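Local coordinates for pancreatic lipase related protein 2 (Equus caballus, PDB 1W52), which probably hydrolyses galactolipids and triacylglycerols, releasing fatty acids, as a secreted lipase of the alpha/beta-hydrolase superfamily with a C-terminal PLAT domain, at residues A[343-348]-A[384-389]; A[356-361]-A[373-378]. All coordinates share one frame; numbering follows the deposited sequence.

Contact 1: residues A[343-348]-A[384-389]; sequences RVSITL and SYTLDV
Arg343 and Asp388 meet through a salt bridge at one end of this antiparallel pairing. Arg343 NE donates to Asp388 OD1 at 2.9 Å, with an N-H...O angle of 159°. The oxygen receives it on its syn lone pair and sits almost in the guanidinium plane, which is turned 31° from the carboxylate. CG of Arg343 is anti to the backbone N (chi1 179°), and a bend at chi3 sets the direction of NE. Asp388 N is also held by OD1 of Asn296, and the arginine side chain touches Phe299. Leu387 N donates to Val344 O at 2.8 Å, and this carbonyl takes a CA-H...O contact from Thr386 as well. Both segments belong to the PLAT/LH2 domain, a beta-sandwich fold, and the end of strand 340-344 pairs loosely here with strand 387-391. Further along, Ile346 N donates to Tyr385 O at 3.0 Å, approaching from above the carbonyl plane. At the far end the Tyr385 ring presents its edge to Leu348: CD1 of Leu348 lies in the ring plane, 3.5 Å from CE1 of Tyr385. Beyond the tyrosine, Thr347 OG1 lies beside Ser384 CB and is hydrogen-bonded to the carbonyl oxygen of Ser383.

Contact 2: residues A[356-361]-A[373-378]; sequences GYLKVT and EIFKGS
The side chains of Glu373 and Tyr357 cross obliquely in this roughly antiparallel pairing, which lies in the beta-sandwich PLAT domain. Glu373 places OE1 3.4 Å from CE1 of Tyr357. Its carboxylate is turned 20° from the ring and reaches it through an extended chain, with CG anti to the backbone N. Next, Ile374 N donates to Leu358 O at 3.0 Å with an angle of 166°, although the donor stands above the carbonyl plane. CG1 of Ile374 meets CG2 of Val360 at 3.4 Å, and the isoleucine also touches Leu387 and Val389 of strand 387-391. Phe375 offers CB to CD1 of Leu358 at 3.9 Å, and that leucine methyl lies at the edge of the phenylalanine ring. Leu358 itself also packs on Phe403. Lys376 runs beside Tyr357, both side chains pointing the same way, with CB of Lys376 near the ring plane, 3.9 Å from CD1 of Tyr357. The CA of Lys376 makes a nearly linear CA-H...O contact with Gly356 O (3.1 Å, 173° at the hydrogen). Gly377 follows, its N-H giving only a weak bond to Gly356 O. In the other direction, Gly356 N donates to Gly377 O at 3.2 Å, tilted from the carbonyl plane.

The centres of the two contacts lie about 9 Å apart, and all four segments belong to the PLAT domain. Along the chain contact 2 is nested in the loop closed by contact 1: 343-348 comes first, then 356-361, 373-378 and 384-389, with strand 387-391 the next strand after 377-378. Direct contacts join them. The rings of Tyr385 and Phe375 stack, Tyr385 CD2 lying 3.4 Å from Phe375 CE2. Tyr385 OH makes a probable hydrogen bond to Ser378 O. Ile374 CG2 packs 3.6 Å from Leu387 CB. Residues 343-389 thus form two nested antiparallel pairings packed against each other in the C-terminal domain, away from the predicted catalytic residues and the calcium site.

Contact 1: residues A[343-348]-A[384-389]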
ATOM      1  N   ARG A 343     -12.135  14.734  10.762  1.00 53.54           N
ATOM      2  CA  ARG A 343     -11.930  15.190  12.158  1.00 54.99           C
ATOM      3  C   ARG A 343     -13.257  15.522  12.868  1.00 57.36           C
ATOM      4  O   ARG A 343     -14.194  16.038  12.235  1.00 58.00           O
ATOM      5  CB  ARG A 343     -11.064  16.414  12.225  1.00 53.86           C
ATOM      6  CG  ARG A 343     -10.889  16.867  13.620  1.00 51.72           C
ATOM      7  CD  ARG A 343      -9.805  17.886  13.759  1.00 51.20           C
ATOM      8  NE  ARG A 343      -8.515  17.334  13.388  1.00 52.32           N
ATOM      9  CZ  ARG A 343      -7.367  17.996  13.405  1.00 53.84           C
ATOM     10  NH1 ARG A 343      -7.300  19.277  13.767  1.00 54.00           N
ATOM     11  NH2 ARG A 343      -6.260  17.366  13.059  1.00 55.25           N
ATOM     12  N   VAL A 344     -13.323  15.223  14.172  1.00 59.77           N
ATOM     13  CA  VAL A 344     -14.550  15.409  14.973  1.00 61.19           C
ATOM     14  C   VAL A 344     -14.249  16.054  16.320  1.00 67.81           C
ATOM     15  O   VAL A 344     -13.682  15.431  17.220  1.00 67.32           O
ATOM     16  CB  VAL A 344     -15.332  14.115  15.201  1.00 57.93           C
ATOM     17  CG1 VAL A 344     -16.292  14.326  16.272  1.00 53.74           C
ATOM     18  CG2 VAL A 344     -16.096  13.684  13.941  1.00 52.67           C
ATOM     19  N   SER A 345     -14.645  17.321  16.429  1.00 76.29           N
ATOM     20  CA  SER A 345     -14.568  18.059  17.679  1.00 82.74           C
ATOM     21  C   SER A 345     -15.903  18.025  18.378  1.00 86.91           C
ATOM     22  O   SER A 345     -16.957  17.946  17.722  1.00 87.66           O
ATOM     23  CB  SER A 345     -14.168  19.514  17.450  1.00 83.39           C
ATOM     24  OG  SER A 345     -13.168  19.616  16.446  1.00 86.44           O
ATOM     25  N   ILE A 346     -15.822  18.065  19.715  1.00 91.57           N
ATOM     26  CA  ILE A 346     -16.968  18.222  20.610  1.00 94.80           C
ATOM     27  C   ILE A 346     -16.513  19.052  21.828  1.00 99.94           C
ATOM     28  O   ILE A 346     -15.624  18.642  22.563  1.00 99.50           O
ATOM     29  CB  ILE A 346     -17.579  16.830  20.987  1.00 93.68           C
ATOM     30  CG1 ILE A 346     -18.506  16.356  19.842  1.00 90.81           C
ATOM     31  CG2 ILE A 346     -18.345  16.914  22.284  1.00 92.23           C
ATOM     32  CD1 ILE A 346     -19.160  14.962  19.954  1.00 87.08           C
ATOM     33  N   THR A 347     -17.090  20.252  21.958  1.00100.00           N
ATOM     34  CA  THR A 347     -16.963  21.111  23.139  1.00100.00           C
ATOM     35  C   THR A 347     -18.176  20.887  24.027  1.00100.00           C
ATOM     36  O   THR A 347     -19.318  20.861  23.545  1.00100.00           O
ATOM     37  CB  THR A 347     -16.896  22.612  22.734  1.00100.00           C
ATOM     38  OG1 THR A 347     -15.573  22.959  22.314  1.00100.00           O
ATOM     39  CG2 THR A 347     -17.141  23.529  23.939  1.00100.00           C
ATOM     40  N   LEU A 348     -17.935  20.748  25.327  1.00100.00           N
ATOM     41  CA  LEU A 348     -18.995  20.327  26.237  1.00100.00           C
ATOM     42  C   LEU A 348     -19.852  21.489  26.713  1.00100.00           C
ATOM     43  O   LEU A 348     -19.636  22.640  26.332  1.00100.00           O
ATOM     44  CB  LEU A 348     -18.414  19.539  27.418  1.00100.00           C
ATOM     45  CG  LEU A 348     -18.006  18.106  27.044  1.00100.00           C
ATOM     46  CD1 LEU A 348     -17.491  17.399  28.269  1.00100.00           C
ATOM     47  CD2 LEU A 348     -19.148  17.283  26.401  1.00100.00           C
ATOM     48  N   SER A 384     -13.618  21.247  25.457  1.00100.00           N
ATOM     49  CA  SER A 384     -13.514  20.834  24.045  1.00100.00           C
ATOM     50  C   SER A 384     -12.731  19.538  23.929  1.00100.00           C
ATOM     51  O   SER A 384     -11.818  19.286  24.723  1.00100.00           O
ATOM     52  CB  SER A 384     -12.867  21.893  23.140  1.00100.00           C
ATOM     53  OG  SER A 384     -11.522  22.126  23.497  1.00100.00           O
ATOM     54  N   TYR A 385     -13.062  18.755  22.901  1.00100.00           N
ATOM     55  CA  TYR A 385     -12.646  17.356  22.815  1.00100.00           C
ATOM     56  C   TYR A 385     -12.779  16.786  21.371  1.00100.00           C
ATOM     57  O   TYR A 385     -13.849  16.266  20.996  1.00100.00           O
ATOM     58  CB  TYR A 385     -13.460  16.501  23.836  1.00100.00           C
ATOM     59  CG  TYR A 385     -13.225  16.809  25.345  1.00100.00           C
ATOM     60  CD1 TYR A 385     -14.303  16.903  26.240  1.00100.00           C
ATOM     61  CD2 TYR A 385     -11.925  16.988  25.874  1.00100.00           C
ATOM     62  CE1 TYR A 385     -14.092  17.184  27.604  1.00100.00           C
ATOM     63  CE2 TYR A 385     -11.719  17.268  27.239  1.00100.00           C
ATOM     64  CZ  TYR A 385     -12.807  17.362  28.092  1.00100.00           C
ATOM     65  OH  TYR A 385     -12.622  17.625  29.430  1.00100.00           O
ATOM     66  N   THR A 386     -11.687  16.887  20.587  1.00 99.48           N
ATOM     67  CA  THR A 386     -11.621  16.338  19.209  1.00 93.45           C
ATOM     68  C   THR A 386     -10.979  14.956  19.096  1.00 89.40           C
ATOM     69  O   THR A 386     -10.219  14.519  19.972  1.00 88.70           O
ATOM     70  CB  THR A 386     -10.820  17.257  18.238  1.00 92.35           C
ATOM     71  OG1 THR A 386      -9.586  17.656  18.828  1.00 90.84           O
ATOM     72  CG2 THR A 386     -11.487  18.526  18.001  1.00 89.92           C
ATOM     73  N   LEU A 387     -11.246  14.312  17.957  1.00 84.21           N
ATOM     74  CA  LEU A 387     -10.597  13.050  17.567  1.00 79.79           C
ATOM     75  C   LEU A 387     -10.829  12.662  16.074  1.00 75.13           C
ATOM     76  O   LEU A 387     -11.969  12.567  15.601  1.00 74.84           O
ATOM     77  CB  LEU A 387     -11.032  11.895  18.492  1.00 79.62           C
ATOM     78  CG  LEU A 387     -10.350  10.528  18.287  1.00 78.96           C
ATOM     79  CD1 LEU A 387      -9.070  10.380  19.124  1.00 77.72           C
ATOM     80  CD2 LEU A 387     -11.346   9.403  18.553  1.00 78.73           C
ATOM     81  N   ASP A 388      -9.735  12.383  15.367  1.00 68.62           N
ATOM     82  CA  ASP A 388      -9.779  12.009  13.963  1.00 63.84           C
ATOM     83  C   ASP A 388     -10.266  10.595  13.829  1.00 60.13           C
ATOM     84  O   ASP A 388      -9.963   9.785  14.661  1.00 59.55           O
ATOM     85  CB  ASP A 388      -8.391  12.207  13.375  1.00 63.29           C
ATOM     86  CG  ASP A 388      -8.003  13.682  13.353  1.00 62.58           C
ATOM     87  OD1 ASP A 388      -8.928  14.473  13.050  1.00 63.54           O
ATOM     88  OD2 ASP A 388      -6.872  14.164  13.628  1.00 56.54           O
ATOM     89  N   VAL A 389     -11.064  10.301  12.824  1.00 56.06           N
ATOM     90  CA  VAL A 389     -11.653   8.976  12.731  1.00 54.30           C
ATOM     91  C   VAL A 389     -11.713   8.455  11.285  1.00 52.69           C
ATOM     92  O   VAL A 389     -11.549   9.217  10.371  1.00 52.36           O
ATOM     93  CB  VAL A 389     -13.066   8.925  13.396  1.00 54.68           C
ATOM     94  CG1 VAL A 389     -13.035   9.523  14.794  1.00 54.45           C
ATOM     95  CG2 VAL A 389     -14.153   9.581  12.513  1.00 54.50           C
TER

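Contact 2: residues A[356-361]-A[373-378]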
ATOM      1  N   GLY A 356     -17.683   9.503  31.065  1.00 94.78           N
ATOM      2  CA  GLY A 356     -18.243   8.620  30.063  1.00 93.44           C
ATOM      3  C   GLY A 356     -17.773   8.616  28.630  1.00 92.30           C
ATOM      4  O   GLY A 356     -16.936   9.404  28.198  1.00 91.42           O
ATOM      5  N   TYR A 357     -18.366   7.665  27.915  1.00 91.78           N
ATOM      6  CA  TYR A 357     -18.226   7.496  26.478  1.00 91.54           C
ATOM      7  C   TYR A 357     -18.886   8.694  25.787  1.00 89.51           C
ATOM      8  O   TYR A 357     -19.825   9.279  26.346  1.00 90.26           O
ATOM      9  CB  TYR A 357     -18.910   6.182  26.035  1.00 92.03           C
ATOM     10  CG  TYR A 357     -18.175   4.894  26.390  1.00 95.92           C
ATOM     11  CD1 TYR A 357     -16.778   4.877  26.627  1.00 99.53           C
ATOM     12  CD2 TYR A 357     -18.867   3.681  26.463  1.00 99.13           C
ATOM     13  CE1 TYR A 357     -16.093   3.674  26.936  1.00100.00           C
ATOM     14  CE2 TYR A 357     -18.195   2.471  26.767  1.00100.00           C
ATOM     15  CZ  TYR A 357     -16.807   2.466  27.003  1.00100.00           C
ATOM     16  OH  TYR A 357     -16.155   1.267  27.304  1.00100.00           O
ATOM     17  N   LEU A 358     -18.395   9.062  24.597  1.00 86.32           N
ATOM     18  CA  LEU A 358     -18.933  10.193  23.848  1.00 83.49           C
ATOM     19  C   LEU A 358     -19.122   9.763  22.420  1.00 82.36           C
ATOM     20  O   LEU A 358     -18.361  10.107  21.529  1.00 81.94           O
ATOM     21  CB  LEU A 358     -18.021  11.416  23.967  1.00 82.69           C
ATOM     22  CG  LEU A 358     -18.528  12.458  24.974  1.00 79.76           C
ATOM     23  CD1 LEU A 358     -17.500  13.595  25.262  1.00 77.65           C
ATOM     24  CD2 LEU A 358     -19.882  13.038  24.497  1.00 77.62           C
ATOM     25  N   LYS A 359     -20.158   8.974  22.222  1.00 81.14           N
ATOM     26  CA  LYS A 359     -20.365   8.335  20.941  1.00 80.55           C
ATOM     27  C   LYS A 359     -20.984   9.312  19.932  1.00 78.20           C
ATOM     28  O   LYS A 359     -21.241  10.481  20.277  1.00 78.19           O
ATOM     29  CB  LYS A 359     -21.172   7.046  21.117  1.00 81.33           C
ATOM     30  CG  LYS A 359     -20.454   6.086  22.059  1.00 84.58           C
ATOM     31  CD  LYS A 359     -21.072   4.718  22.151  1.00 88.39           C
ATOM     32  CE  LYS A 359     -20.389   3.927  23.264  1.00 90.65           C
ATOM     33  NZ  LYS A 359     -21.176   2.738  23.695  1.00 92.20           N
ATOM     34  N   VAL A 360     -21.144   8.823  18.689  1.00 74.84           N
ATOM     35  CA  VAL A 360     -21.530   9.606  17.508  1.00 71.53           C
ATOM     36  C   VAL A 360     -21.893   8.669  16.340  1.00 71.74           C
ATOM     37  O   VAL A 360     -21.274   7.629  16.164  1.00 71.58           O
ATOM     38  CB  VAL A 360     -20.372  10.486  17.009  1.00 69.54           C
ATOM     39  CG1 VAL A 360     -20.886  11.403  15.939  1.00 67.91           C
ATOM     40  CG2 VAL A 360     -19.713  11.323  18.121  1.00 66.60           C
ATOM     41  N   THR A 361     -22.879   9.030  15.534  1.00 72.16           N
ATOM     42  CA  THR A 361     -23.130   8.324  14.253  1.00 73.46           C
ATOM     43  C   THR A 361     -23.164   9.335  13.069  1.00 75.31           C
ATOM     44  O   THR A 361     -22.968  10.547  13.276  1.00 75.11           O
ATOM     45  CB  THR A 361     -24.439   7.462  14.325  1.00 73.19           C
ATOM     46  OG1 THR A 361     -24.410   6.663  15.510  1.00 74.64           O
ATOM     47  CG2 THR A 361     -24.569   6.403  13.197  1.00 71.04           C
ATOM     48  N   GLU A 373     -16.765   6.329  19.356  1.00 58.85           N
ATOM     49  CA  GLU A 373     -16.373   6.873  20.621  1.00 56.99           C
ATOM     50  C   GLU A 373     -15.325   7.964  20.406  1.00 55.23           C
ATOM     51  O   GLU A 373     -14.168   7.656  20.163  1.00 54.87           O
ATOM     52  CB  GLU A 373     -15.829   5.775  21.548  1.00 57.23           C
ATOM     53  CG  GLU A 373     -15.174   6.343  22.824  1.00 58.70           C
ATOM     54  CD  GLU A 373     -14.360   5.338  23.613  1.00 60.29           C
ATOM     55  OE1 GLU A 373     -14.865   4.201  23.802  1.00 63.45           O
ATOM     56  OE2 GLU A 373     -13.236   5.701  24.053  1.00 59.22           O
ATOM     57  N   ILE A 374     -15.705   9.229  20.548  1.00 53.52           N
ATOM     58  CA  ILE A 374     -14.731  10.333  20.399  1.00 52.87           C
ATOM     59  C   ILE A 374     -13.971  10.663  21.697  1.00 55.81           C
ATOM     60  O   ILE A 374     -12.923  11.322  21.694  1.00 53.20           O
ATOM     61  CB  ILE A 374     -15.429  11.620  19.886  1.00 51.31           C
ATOM     62  CG1 ILE A 374     -16.405  11.322  18.745  1.00 47.33           C
ATOM     63  CG2 ILE A 374     -14.400  12.673  19.449  1.00 49.13           C
ATOM     64  CD1 ILE A 374     -15.804  10.627  17.572  1.00 44.15           C
ATOM     65  N   PHE A 375     -14.535  10.244  22.823  1.00 61.36           N
ATOM     66  CA  PHE A 375     -13.907  10.522  24.115  1.00 65.35           C
ATOM     67  C   PHE A 375     -14.468   9.719  25.272  1.00 69.69           C
ATOM     68  O   PHE A 375     -15.676   9.546  25.378  1.00 70.45           O
ATOM     69  CB  PHE A 375     -14.069  11.993  24.461  1.00 64.60           C
ATOM     70  CG  PHE A 375     -13.020  12.517  25.388  1.00 63.77           C
ATOM     71  CD1 PHE A 375     -11.675  12.188  25.224  1.00 63.86           C
ATOM     72  CD2 PHE A 375     -13.368  13.375  26.407  1.00 63.29           C
ATOM     73  CE1 PHE A 375     -10.702  12.695  26.070  1.00 63.32           C
ATOM     74  CE2 PHE A 375     -12.401  13.890  27.249  1.00 63.59           C
ATOM     75  CZ  PHE A 375     -11.059  13.545  27.079  1.00 63.62           C
ATOM     76  N   LYS A 376     -13.574   9.240  26.133  1.00 74.57           N
ATOM     77  CA  LYS A 376     -13.951   8.770  27.458  1.00 79.03           C
ATOM     78  C   LYS A 376     -13.110   9.530  28.506  1.00 80.61           C
ATOM     79  O   LYS A 376     -11.878   9.650  28.405  1.00 79.77           O
ATOM     80  CB  LYS A 376     -13.852   7.229  27.585  1.00 80.86           C
ATOM     81  CG  LYS A 376     -12.434   6.673  27.459  1.00 88.50           C
ATOM     82  CD  LYS A 376     -12.327   5.120  27.404  1.00 96.79           C
ATOM     83  CE  LYS A 376     -10.853   4.675  27.109  1.00100.00           C
ATOM     84  NZ  LYS A 376     -10.152   5.561  26.093  1.00100.00           N
ATOM     85  N   GLY A 377     -13.812  10.088  29.491  1.00 83.82           N
ATOM     86  CA  GLY A 377     -13.170  10.784  30.598  1.00 86.27           C
ATOM     87  C   GLY A 377     -14.094  11.780  31.271  1.00 88.81           C
ATOM     88  O   GLY A 377     -15.323  11.699  31.105  1.00 88.82           O
ATOM     89  N   SER A 378     -13.489  12.718  32.014  1.00 92.08           N
ATOM     90  CA  SER A 378     -14.212  13.773  32.754  1.00 94.63           C
ATOM     91  C   SER A 378     -14.838  14.813  31.830  1.00 96.57           C
ATOM     92  O   SER A 378     -14.177  15.359  30.942  1.00 96.59           O
ATOM     93  CB  SER A 378     -13.285  14.491  33.753  1.00 94.81           C
ATOM     94  OG  SER A 378     -12.617  15.591  33.142  1.00 95.64           O
TER